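Long-range contacts in (S)-ureidoglycine aminohydrolase (Escherichia coli, PDB 1RC6), which catalyses the manganese-dependent hydrolysis of (S)-ureidoglycine to (S)-ureidoglycolate and ammonia, the second stereospecific step of allantoin degradation: residues 199-203 / 252-256; 55-61 / 226-230; 82-88 / 128-134. All blocks are in the same frame, centred on the assembly; numbering follows the deposited sequence.

Interaction 1 (199-203 / 252-256)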
loop_
_atom_site.group_PDB
_atom_site.type_symbol
_atom_site.label_atom_id
_atom_site.label_comp_id
_atom_site.label_asym_id
_atom_site.label_seq_id
_atom_site.Cartn_x
_atom_site.Cartn_y
_atom_site.Cartn_z
ATOM N N VAL A 199 -1.838 -17.362 -5.383
ATOM C CA VAL A 199 -0.748 -17.361 -6.355
ATOM C C VAL A 199 -0.274 -15.906 -6.457
ATOM O O VAL A 199 0.884 -15.631 -6.781
ATOM C CB VAL A 199 -1.231 -17.831 -7.758
ATOM C CG1 VAL A 199 -0.181 -17.510 -8.822
ATOM C CG2 VAL A 199 -1.509 -19.324 -7.740
ATOM N N GLN A 200 -1.182 -14.977 -6.165
ATOM C CA GLN A 200 -0.870 -13.554 -6.227
ATOM C C GLN A 200 -0.212 -13.030 -4.958
ATOM O O GLN A 200 -0.589 -13.397 -3.842
ATOM C CB GLN A 200 -2.133 -12.720 -6.509
ATOM C CG GLN A 200 -3.405 -13.503 -6.841
ATOM C CD GLN A 200 -4.049 -14.140 -5.616
ATOM O OE1 GLN A 200 -4.344 -13.460 -4.628
ATOM N NE2 GLN A 200 -4.276 -15.451 -5.679
ATOM N N GLU A 201 0.773 -12.158 -5.149
ATOM C CA GLU A 201 1.496 -11.539 -4.045
ATOM C C GLU A 201 0.581 -10.535 -3.347
ATOM O O GLU A 201 -0.519 -10.238 -3.816
ATOM C CB GLU A 201 2.704 -10.772 -4.571
ATOM C CG GLU A 201 3.562 -11.516 -5.560
ATOM C CD GLU A 201 4.217 -10.573 -6.559
ATOM O OE1 GLU A 201 5.195 -10.986 -7.209
ATOM O OE2 GLU A 201 3.750 -9.423 -6.705
ATOM N N HIS A 202 1.052 -10.005 -2.231
ATOM C CA HIS A 202 0.304 -9.008 -1.493
ATOM C C HIS A 202 1.306 -8.124 -0.778
ATOM O O HIS A 202 2.383 -8.578 -0.400
ATOM C CB HIS A 202 -0.631 -9.658 -0.462
ATOM C CG HIS A 202 -1.822 -10.332 -1.065
ATOM N ND1 HIS A 202 -2.660 -9.702 -1.960
ATOM C CD2 HIS A 202 -2.316 -11.583 -0.906
ATOM C CE1 HIS A 202 -3.618 -10.535 -2.328
ATOM N NE2 HIS A 202 -3.433 -11.682 -1.703
ATOM N N GLY A 203 0.955 -6.857 -0.621
ATOM C CA GLY A 203 1.813 -5.930 0.080
ATOM C C GLY A 203 0.880 -5.244 1.052
ATOM O O GLY A 203 -0.013 -4.522 0.632
ATOM N N SER A 252 -2.253 -4.392 -1.602
ATOM C CA SER A 252 -2.357 -4.535 -3.038
ATOM C C SER A 252 -2.657 -5.968 -3.448
ATOM O O SER A 252 -2.579 -6.884 -2.644
ATOM C CB SER A 252 -1.069 -4.068 -3.695
ATOM O OG SER A 252 0.056 -4.688 -3.102
ATOM N N LYS A 253 -2.989 -6.147 -4.719
ATOM C CA LYS A 253 -3.341 -7.445 -5.262
ATOM C C LYS A 253 -3.465 -7.316 -6.773
ATOM O O LYS A 253 -4.243 -6.512 -7.257
ATOM C CB LYS A 253 -4.686 -7.870 -4.669
ATOM C CG LYS A 253 -5.501 -8.830 -5.515
ATOM C CD LYS A 253 -6.980 -8.803 -5.113
ATOM C CE LYS A 253 -7.799 -9.893 -5.819
ATOM N NZ LYS A 253 -7.423 -11.285 -5.403
ATOM N N ASP A 254 -2.688 -8.089 -7.519
ATOM C CA ASP A 254 -2.777 -8.064 -8.980
ATOM C C ASP A 254 -3.961 -8.967 -9.349
ATOM O O ASP A 254 -4.281 -9.909 -8.618
ATOM C CB ASP A 254 -1.499 -8.613 -9.618
ATOM C CG ASP A 254 -1.222 -10.046 -9.219
ATOM O OD1 ASP A 254 -0.845 -10.284 -8.053
ATOM O OD2 ASP A 254 -1.391 -10.939 -10.065
ATOM N N CYS A 255 -4.609 -8.690 -10.477
ATOM C CA CYS A 255 -5.762 -9.485 -10.878
ATOM C C CYS A 255 -6.162 -9.313 -12.329
ATOM O O CYS A 255 -5.557 -8.545 -13.074
ATOM C CB CYS A 255 -6.952 -9.112 -10.009
ATOM S SG CYS A 255 -7.346 -7.344 -10.115
ATOM N N ASN A 256 -7.205 -10.045 -12.713
ATOM C CA ASN A 256 -7.757 -10.014 -14.065
ATOM C C ASN A 256 -6.794 -10.328 -15.205
ATOM O O ASN A 256 -7.043 -9.929 -16.344
ATOM C CB ASN A 256 -8.399 -8.657 -14.356
ATOM C CG ASN A 256 -9.450 -8.264 -13.331
ATOM O OD1 ASN A 256 -10.095 -9.114 -12.696
ATOM N ND2 ASN A 256 -9.643 -6.958 -13.183
#

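Interaction 2 (55-61 / 226-230)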
loop_
_atom_site.group_PDB
_atom_site.type_symbol
_atom_site.label_atom_id
_atom_site.label_comp_id
_atom_site.label_asym_id
_atom_site.label_seq_id
_atom_site.Cartn_x
_atom_site.Cartn_y
_atom_site.Cartn_z
ATOM N N LEU A 55 12.848 -8.667 -3.762
ATOM C CA LEU A 55 12.233 -9.331 -2.633
ATOM C C LEU A 55 11.284 -10.375 -3.207
ATOM O O LEU A 55 10.719 -11.180 -2.477
ATOM C CB LEU A 55 11.442 -8.328 -1.799
ATOM C CG LEU A 55 11.319 -8.592 -0.297
ATOM C CD1 LEU A 55 10.040 -7.972 0.248
ATOM C CD2 LEU A 55 11.306 -10.075 -0.051
ATOM N N GLY A 56 11.103 -10.339 -4.523
ATOM C CA GLY A 56 10.212 -11.283 -5.169
ATOM C C GLY A 56 8.940 -10.655 -5.712
ATOM O O GLY A 56 8.246 -11.248 -6.537
ATOM N N ALA A 57 8.636 -9.444 -5.258
ATOM C CA ALA A 57 7.435 -8.747 -5.694
ATOM C C ALA A 57 7.518 -8.322 -7.148
ATOM O O ALA A 57 8.607 -8.140 -7.696
ATOM C CB ALA A 57 7.196 -7.535 -4.817
ATOM N N SER A 58 6.353 -8.178 -7.770
ATOM C CA SER A 58 6.279 -7.757 -9.159
ATOM C C SER A 58 5.789 -6.318 -9.153
ATOM O O SER A 58 5.078 -5.882 -10.055
ATOM C CB SER A 58 5.306 -8.646 -9.934
ATOM O OG SER A 58 3.995 -8.553 -9.399
ATOM N N PHE A 59 6.167 -5.595 -8.104
ATOM C CA PHE A 59 5.806 -4.196 -7.936
ATOM C C PHE A 59 6.795 -3.574 -6.979
ATOM O O PHE A 59 7.646 -4.268 -6.418
ATOM C CB PHE A 59 4.401 -4.059 -7.346
ATOM C CG PHE A 59 4.213 -4.782 -6.025
ATOM C CD1 PHE A 59 3.803 -6.115 -5.992
ATOM C CD2 PHE A 59 4.442 -4.128 -4.814
ATOM C CE1 PHE A 59 3.620 -6.782 -4.778
ATOM C CE2 PHE A 59 4.265 -4.787 -3.597
ATOM C CZ PHE A 59 3.853 -6.117 -3.583
ATOM N N VAL A 60 6.708 -2.264 -6.805
ATOM C CA VAL A 60 7.570 -1.575 -5.859
ATOM C C VAL A 60 6.634 -0.677 -5.104
ATOM O O VAL A 60 5.859 0.036 -5.730
ATOM C CB VAL A 60 8.605 -0.674 -6.530
ATOM C CG1 VAL A 60 9.484 -0.060 -5.465
ATOM C CG2 VAL A 60 9.436 -1.456 -7.535
ATOM N N ASP A 61 6.655 -0.723 -3.778
ATOM C CA ASP A 61 5.780 0.165 -3.027
ATOM C C ASP A 61 6.594 0.953 -2.017
ATOM O O ASP A 61 7.730 0.583 -1.705
ATOM C CB ASP A 61 4.613 -0.594 -2.388
ATOM C CG ASP A 61 5.051 -1.780 -1.576
ATOM O OD1 ASP A 61 4.153 -2.528 -1.137
ATOM O OD2 ASP A 61 6.276 -1.968 -1.374
ATOM N N ASP A 226 3.562 -1.331 10.651
ATOM C CA ASP A 226 4.231 -2.506 10.105
ATOM C C ASP A 226 3.858 -2.718 8.645
ATOM O O ASP A 226 2.791 -2.293 8.196
ATOM C CB ASP A 226 3.839 -3.765 10.883
ATOM C CG ASP A 226 4.485 -3.841 12.256
ATOM O OD1 ASP A 226 4.186 -4.815 12.985
ATOM O OD2 ASP A 226 5.287 -2.939 12.607
ATOM N N TYR A 227 4.740 -3.389 7.909
ATOM C CA TYR A 227 4.499 -3.683 6.512
ATOM C C TYR A 227 4.739 -5.157 6.314
ATOM O O TYR A 227 5.673 -5.707 6.869
ATOM C CB TYR A 227 5.448 -2.912 5.600
ATOM C CG TYR A 227 5.244 -3.268 4.147
ATOM C CD1 TYR A 227 4.170 -2.750 3.427
ATOM C CD2 TYR A 227 6.089 -4.171 3.510
ATOM C CE1 TYR A 227 3.940 -3.129 2.098
ATOM C CE2 TYR A 227 5.879 -4.558 2.189
ATOM C CZ TYR A 227 4.807 -4.036 1.492
ATOM O OH TYR A 227 4.613 -4.420 0.193
ATOM N N ILE A 228 3.918 -5.797 5.497
ATOM C CA ILE A 228 4.083 -7.217 5.284
ATOM C C ILE A 228 4.034 -7.610 3.821
ATOM O O ILE A 228 3.099 -7.246 3.106
ATOM C CB ILE A 228 2.980 -7.999 5.998
ATOM C CG1 ILE A 228 2.843 -7.508 7.431
ATOM C CG2 ILE A 228 3.288 -9.485 5.955
ATOM C CD1 ILE A 228 1.652 -8.091 8.135
ATOM N N PHE A 229 5.038 -8.360 3.384
ATOM C CA PHE A 229 5.068 -8.845 2.014
ATOM C C PHE A 229 4.705 -10.323 1.980
ATOM O O PHE A 229 5.465 -11.161 2.446
ATOM C CB PHE A 229 6.445 -8.683 1.380
ATOM C CG PHE A 229 6.564 -9.376 0.057
ATOM C CD1 PHE A 229 7.435 -10.446 -0.109
ATOM C CD2 PHE A 229 5.774 -8.974 -1.024
ATOM C CE1 PHE A 229 7.524 -11.110 -1.341
ATOM C CE2 PHE A 229 5.850 -9.625 -2.249
ATOM C CZ PHE A 229 6.726 -10.694 -2.412
ATOM N N MET A 230 3.543 -10.629 1.421
ATOM C CA MET A 230 3.064 -11.998 1.315
ATOM C C MET A 230 3.344 -12.454 -0.114
ATOM O O MET A 230 2.665 -12.036 -1.054
ATOM C CB MET A 230 1.563 -12.030 1.597
ATOM C CG MET A 230 1.138 -11.412 2.931
ATOM S SD MET A 230 -0.666 -11.094 2.996
ATOM C CE MET A 230 -0.780 -9.836 4.259
#

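Interaction 3 (82-88 / 128-134)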
loop_
_atom_site.group_PDB
_atom_site.type_symbol
_atom_site.label_atom_id
_atom_site.label_comp_id
_atom_site.label_asym_id
_atom_site.label_seq_id
_atom_site.Cartn_x
_atom_site.Cartn_y
_atom_site.Cartn_z
ATOM N N GLU A 82 1.835 1.946 -13.978
ATOM C CA GLU A 82 0.640 2.461 -13.306
ATOM C C GLU A 82 1.005 2.721 -11.836
ATOM O O GLU A 82 1.863 2.029 -11.273
ATOM C CB GLU A 82 -0.528 1.463 -13.417
ATOM C CG GLU A 82 -0.272 0.100 -12.802
ATOM C CD GLU A 82 -1.379 -0.909 -13.114
ATOM O OE1 GLU A 82 -2.575 -0.518 -13.175
ATOM O OE2 GLU A 82 -1.062 -2.104 -13.286
ATOM N N THR A 83 0.374 3.717 -11.218
ATOM C CA THR A 83 0.691 4.048 -9.835
ATOM C C THR A 83 -0.527 4.233 -8.978
ATOM O O THR A 83 -1.628 4.395 -9.484
ATOM C CB THR A 83 1.519 5.333 -9.739
ATOM O OG1 THR A 83 0.742 6.427 -10.228
ATOM C CG2 THR A 83 2.791 5.210 -10.560
ATOM N N PHE A 84 -0.317 4.219 -7.668
ATOM C CA PHE A 84 -1.404 4.382 -6.709
ATOM C C PHE A 84 -0.886 5.056 -5.450
ATOM O O PHE A 84 0.147 4.665 -4.907
ATOM C CB PHE A 84 -2.003 3.012 -6.371
ATOM C CG PHE A 84 -3.008 3.041 -5.257
ATOM C CD1 PHE A 84 -2.599 2.985 -3.935
ATOM C CD2 PHE A 84 -4.373 3.147 -5.535
ATOM C CE1 PHE A 84 -3.528 3.038 -2.899
ATOM C CE2 PHE A 84 -5.313 3.200 -4.504
ATOM C CZ PHE A 84 -4.890 3.147 -3.185
ATOM N N LEU A 85 -1.606 6.061 -4.979
ATOM C CA LEU A 85 -1.208 6.780 -3.782
ATOM C C LEU A 85 -2.330 6.757 -2.750
ATOM O O LEU A 85 -3.496 6.864 -3.100
ATOM C CB LEU A 85 -0.855 8.232 -4.137
ATOM C CG LEU A 85 -0.469 9.205 -3.010
ATOM C CD1 LEU A 85 0.179 10.452 -3.591
ATOM C CD2 LEU A 85 -1.687 9.564 -2.193
ATOM N N TYR A 86 -1.971 6.616 -1.477
ATOM C CA TYR A 86 -2.956 6.597 -0.409
ATOM C C TYR A 86 -2.490 7.469 0.753
ATOM O O TYR A 86 -1.403 7.280 1.289
ATOM C CB TYR A 86 -3.181 5.174 0.087
ATOM C CG TYR A 86 -4.109 5.102 1.268
ATOM C CD1 TYR A 86 -5.478 4.969 1.093
ATOM C CD2 TYR A 86 -3.621 5.232 2.567
ATOM C CE1 TYR A 86 -6.350 4.971 2.176
ATOM C CE2 TYR A 86 -4.480 5.238 3.661
ATOM C CZ TYR A 86 -5.847 5.113 3.458
ATOM O OH TYR A 86 -6.713 5.183 4.529
ATOM N N VAL A 87 -3.320 8.430 1.133
ATOM C CA VAL A 87 -2.982 9.312 2.227
ATOM C C VAL A 87 -3.255 8.622 3.546
ATOM O O VAL A 87 -4.401 8.456 3.950
ATOM C CB VAL A 87 -3.792 10.617 2.191
ATOM C CG1 VAL A 87 -3.419 11.476 3.400
ATOM C CG2 VAL A 87 -3.527 11.365 0.881
ATOM N N ILE A 88 -2.184 8.214 4.209
ATOM C CA ILE A 88 -2.296 7.553 5.489
ATOM C C ILE A 88 -2.783 8.563 6.530
ATOM O O ILE A 88 -3.576 8.230 7.410
ATOM C CB ILE A 88 -0.928 6.960 5.897
ATOM C CG1 ILE A 88 -0.537 5.858 4.905
ATOM C CG2 ILE A 88 -0.987 6.414 7.308
ATOM C CD1 ILE A 88 0.903 5.420 5.010
ATOM N N GLN A 128 1.650 11.900 5.825
ATOM C CA GLN A 128 2.214 10.604 5.483
ATOM C C GLN A 128 1.492 9.916 4.334
ATOM O O GLN A 128 0.270 9.831 4.310
ATOM C CB GLN A 128 2.224 9.715 6.721
ATOM C CG GLN A 128 2.696 8.311 6.470
ATOM C CD GLN A 128 3.078 7.610 7.749
ATOM O OE1 GLN A 128 4.176 7.818 8.260
ATOM N NE2 GLN A 128 2.172 6.785 8.286
ATOM N N ILE A 129 2.275 9.396 3.394
ATOM C CA ILE A 129 1.734 8.747 2.211
ATOM C C ILE A 129 2.211 7.304 1.952
ATOM O O ILE A 129 3.290 6.896 2.389
ATOM C CB ILE A 129 2.038 9.665 0.989
ATOM C CG1 ILE A 129 0.728 10.016 0.312
ATOM C CG2 ILE A 129 3.056 9.066 0.060
ATOM C CD1 ILE A 129 -0.161 10.880 1.202
ATOM N N PHE A 130 1.377 6.530 1.261
ATOM C CA PHE A 130 1.711 5.154 0.887
ATOM C C PHE A 130 1.727 5.137 -0.634
ATOM O O PHE A 130 0.732 5.481 -1.259
ATOM C CB PHE A 130 0.658 4.165 1.369
ATOM C CG PHE A 130 0.867 2.769 0.847
ATOM C CD1 PHE A 130 1.958 2.017 1.259
ATOM C CD2 PHE A 130 0.009 2.231 -0.098
ATOM C CE1 PHE A 130 2.191 0.754 0.737
ATOM C CE2 PHE A 130 0.229 0.971 -0.633
ATOM C CZ PHE A 130 1.323 0.229 -0.216
ATOM N N LEU A 131 2.846 4.738 -1.229
ATOM C CA LEU A 131 2.981 4.712 -2.682
ATOM C C LEU A 131 3.149 3.329 -3.238
ATOM O O LEU A 131 3.711 2.456 -2.579
ATOM C CB LEU A 131 4.169 5.553 -3.125
ATOM C CG LEU A 131 3.869 7.022 -3.401
ATOM C CD1 LEU A 131 5.155 7.691 -3.820
ATOM C CD2 LEU A 131 2.788 7.159 -4.486
ATOM N N TYR A 132 2.700 3.150 -4.478
ATOM C CA TYR A 132 2.767 1.860 -5.131
ATOM C C TYR A 132 2.849 2.009 -6.633
ATOM O O TYR A 132 2.212 2.888 -7.212
ATOM C CB TYR A 132 1.524 1.057 -4.761
ATOM C CG TYR A 132 1.390 -0.285 -5.445
ATOM C CD1 TYR A 132 0.945 -0.383 -6.757
ATOM C CD2 TYR A 132 1.673 -1.468 -4.759
ATOM C CE1 TYR A 132 0.771 -1.632 -7.365
ATOM C CE2 TYR A 132 1.506 -2.714 -5.361
ATOM C CZ TYR A 132 1.049 -2.790 -6.657
ATOM O OH TYR A 132 0.814 -4.027 -7.228
ATOM N N LYS A 133 3.638 1.152 -7.271
ATOM C CA LYS A 133 3.758 1.196 -8.718
ATOM C C LYS A 133 4.065 -0.195 -9.241
ATOM O O LYS A 133 4.676 -0.995 -8.551
ATOM C CB LYS A 133 4.869 2.151 -9.146
ATOM C CG LYS A 133 6.279 1.648 -8.835
ATOM C CD LYS A 133 7.352 2.500 -9.507
ATOM C CE LYS A 133 8.735 2.004 -9.161
ATOM N NZ LYS A 133 9.812 2.764 -9.847
ATOM N N ARG A 134 3.622 -0.479 -10.459
ATOM C CA ARG A 134 3.878 -1.767 -11.104
ATOM C C ARG A 134 3.808 -1.553 -12.610
ATOM O O ARG A 134 3.330 -0.520 -13.073
ATOM C CB ARG A 134 2.843 -2.824 -10.695
ATOM C CG ARG A 134 1.482 -2.634 -11.300
ATOM C CD ARG A 134 0.509 -3.727 -10.893
ATOM N NE ARG A 134 0.913 -5.050 -11.369
ATOM C CZ ARG A 134 1.349 -6.023 -10.569
ATOM N NH1 ARG A 134 1.435 -5.821 -9.255
ATOM N NH2 ARG A 134 1.715 -7.190 -11.079
#

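Interaction 1 (199-203 / 252-256)
His202 points ND1 at the backbone of Ser252, and the hydrogen bond it gives to O of Ser252 marks the tight end of the contact: 2.9 Å long and nearly straight, with 170° at the hydrogen. The acceptor lies in the ring plane and the donor in the carbonyl plane, which fixes the rotation of the imidazole. With CG anti to its own carbonyl carbon (chi1 -73°), the ring also lies alongside Lys253, whose CB meets the ring edge at CE1 of His202, 3.7 Å away. Beside this, N of Ser252 bonds to O of Gly203 at 3.2 Å, joining antiparallel strands 202-208 and 247-254 of the C-terminal cupin domain. His202 is by similarity a manganese ligand, probably with Glu196, His198 and Gln236; ND1 being engaged by a second-shell carbonyl, NE2 is the nitrogen likely to serve the metal. The other end is looser and partly exposed. The CA atoms of Gln200 and Asp254 stand 6.4 Å apart, and CB of Gln200 rests against OD1 of Asp254. Lys253, a probable substrate-binding residue, runs beside Gln200 and bends only at its last torsion, leaving NZ 5.5 Å from NE2 of His202.

Interaction 2 (55-61 / 226-230)
Phe229 reaches out of strand 227-230 into the bend formed by Leu55, Gly56 and Ala57, and so joins the two cupin domains of this bicupin: the bend leads into strand 60-67 of the N-terminal domain, whereas Phe229 belongs to the C-terminal one. The ring can be followed outward. CB and CG lie beside CD1 of Leu55, which makes its nearest approach to CD1 of Phe229 at 3.6 Å, the two side chains running antiparallel alongside one another. Further out, CE1 of Phe229 comes to 3.4 Å from the carbonyl O of Leu55. At the tip, CZ of Phe229 is 3.6 Å from N of Ala57, and on the far flank CE2 of Phe229 meets CB of Ala57 at 3.6 Å. This long reach follows from CG standing anti to the backbone N (chi1 171°). An alanine here is likely to open a gap between the bend and the strand, leaving the methyls of Leu55 and Ala57 without the ring they pack on. Ala57 is shared, since its CB also sits over the rim of one face of the Phe59 ring, while Tyr132 stacks on the opposite face. The edge of Phe59 receives the hydroxyl of Tyr227, CE2 of Phe59 lying 3.8 Å from OH of Tyr227. That hydroxyl donates a hydrogen bond to the buried carboxylate of Asp61, whose plane stands 83° from the tyrosine ring. The modelled 2.4 Å between OH of Tyr227 and OD1 of Asp61 is too short to be taken literally. Ser51 completes the polar cluster: its OG is hydrogen-bonded to OH of Tyr227, and its backbone N to OD2 of Asp61.

Interaction 3 (82-88 / 128-134)
Neighbouring antiparallel strands of the N-terminal cupin sheet meet here, 82-87 against 128-134, with axes 4.7 Å apart and directions 168° from each other. Phe84 with Tyr132 and Tyr86 with Phe130 are hydrogen-bonded pairs, as is Glu82 with Arg134; the bond from N of Tyr132 to O of Phe84 is weak. Where the first strand turns its corner, N of Ile88 still reaches O of Gln128 at 2.9 Å. Between these pairs, Leu85 and Val87 share a face with Ile129 and Leu131. Ile129 bridges both partners: its side chain crosses Leu85 at about a right angle, with CG1 3.5 Å from CD2 of Leu85, and its CD1 touches CG2 of Val87 at 3.4 Å. The aromatic residues occupy the other face, where Met181 and Leu207 of the C-terminal domain pack on Phe84 and Tyr86. At one end Glu82 and Arg134 run side by side, with OE2 of Glu82 4.0 Å from NE of Arg134, too far for a salt bridge; OE1 bonds to Tyr110. Arg134 instead directs NH1, in the guanidinium plane, to OH of Tyr132 at 2.8 Å. One face, with Thr83 and Leu131, packs on Phe76, the other on the C-terminal sheet, as in a bicupin.

Overall arrangement
The three contacts form one continuous patch running from the probable manganese site into the N-terminal domain. Interaction 1 contributes His202, a probable manganese ligand, and Lys253, which probably binds substrate, and interaction 2 adjoins it within the same sheet: N of His202 lies 2.8 Å from O of Met230, a probable hydrogen bond. Interaction 2 in turn borders interaction 3, with O of Val60 at 2.9 Å from N of Lys133. Ser58 connects all three, its OG being 2.8 Å from OE2 of Glu201 and 3.1 Å from NH2 of Arg134. The centres of interactions 1 and 3 are about 15 Å apart, yet the side chain of Tyr132 comes within about 8 Å of that of His202.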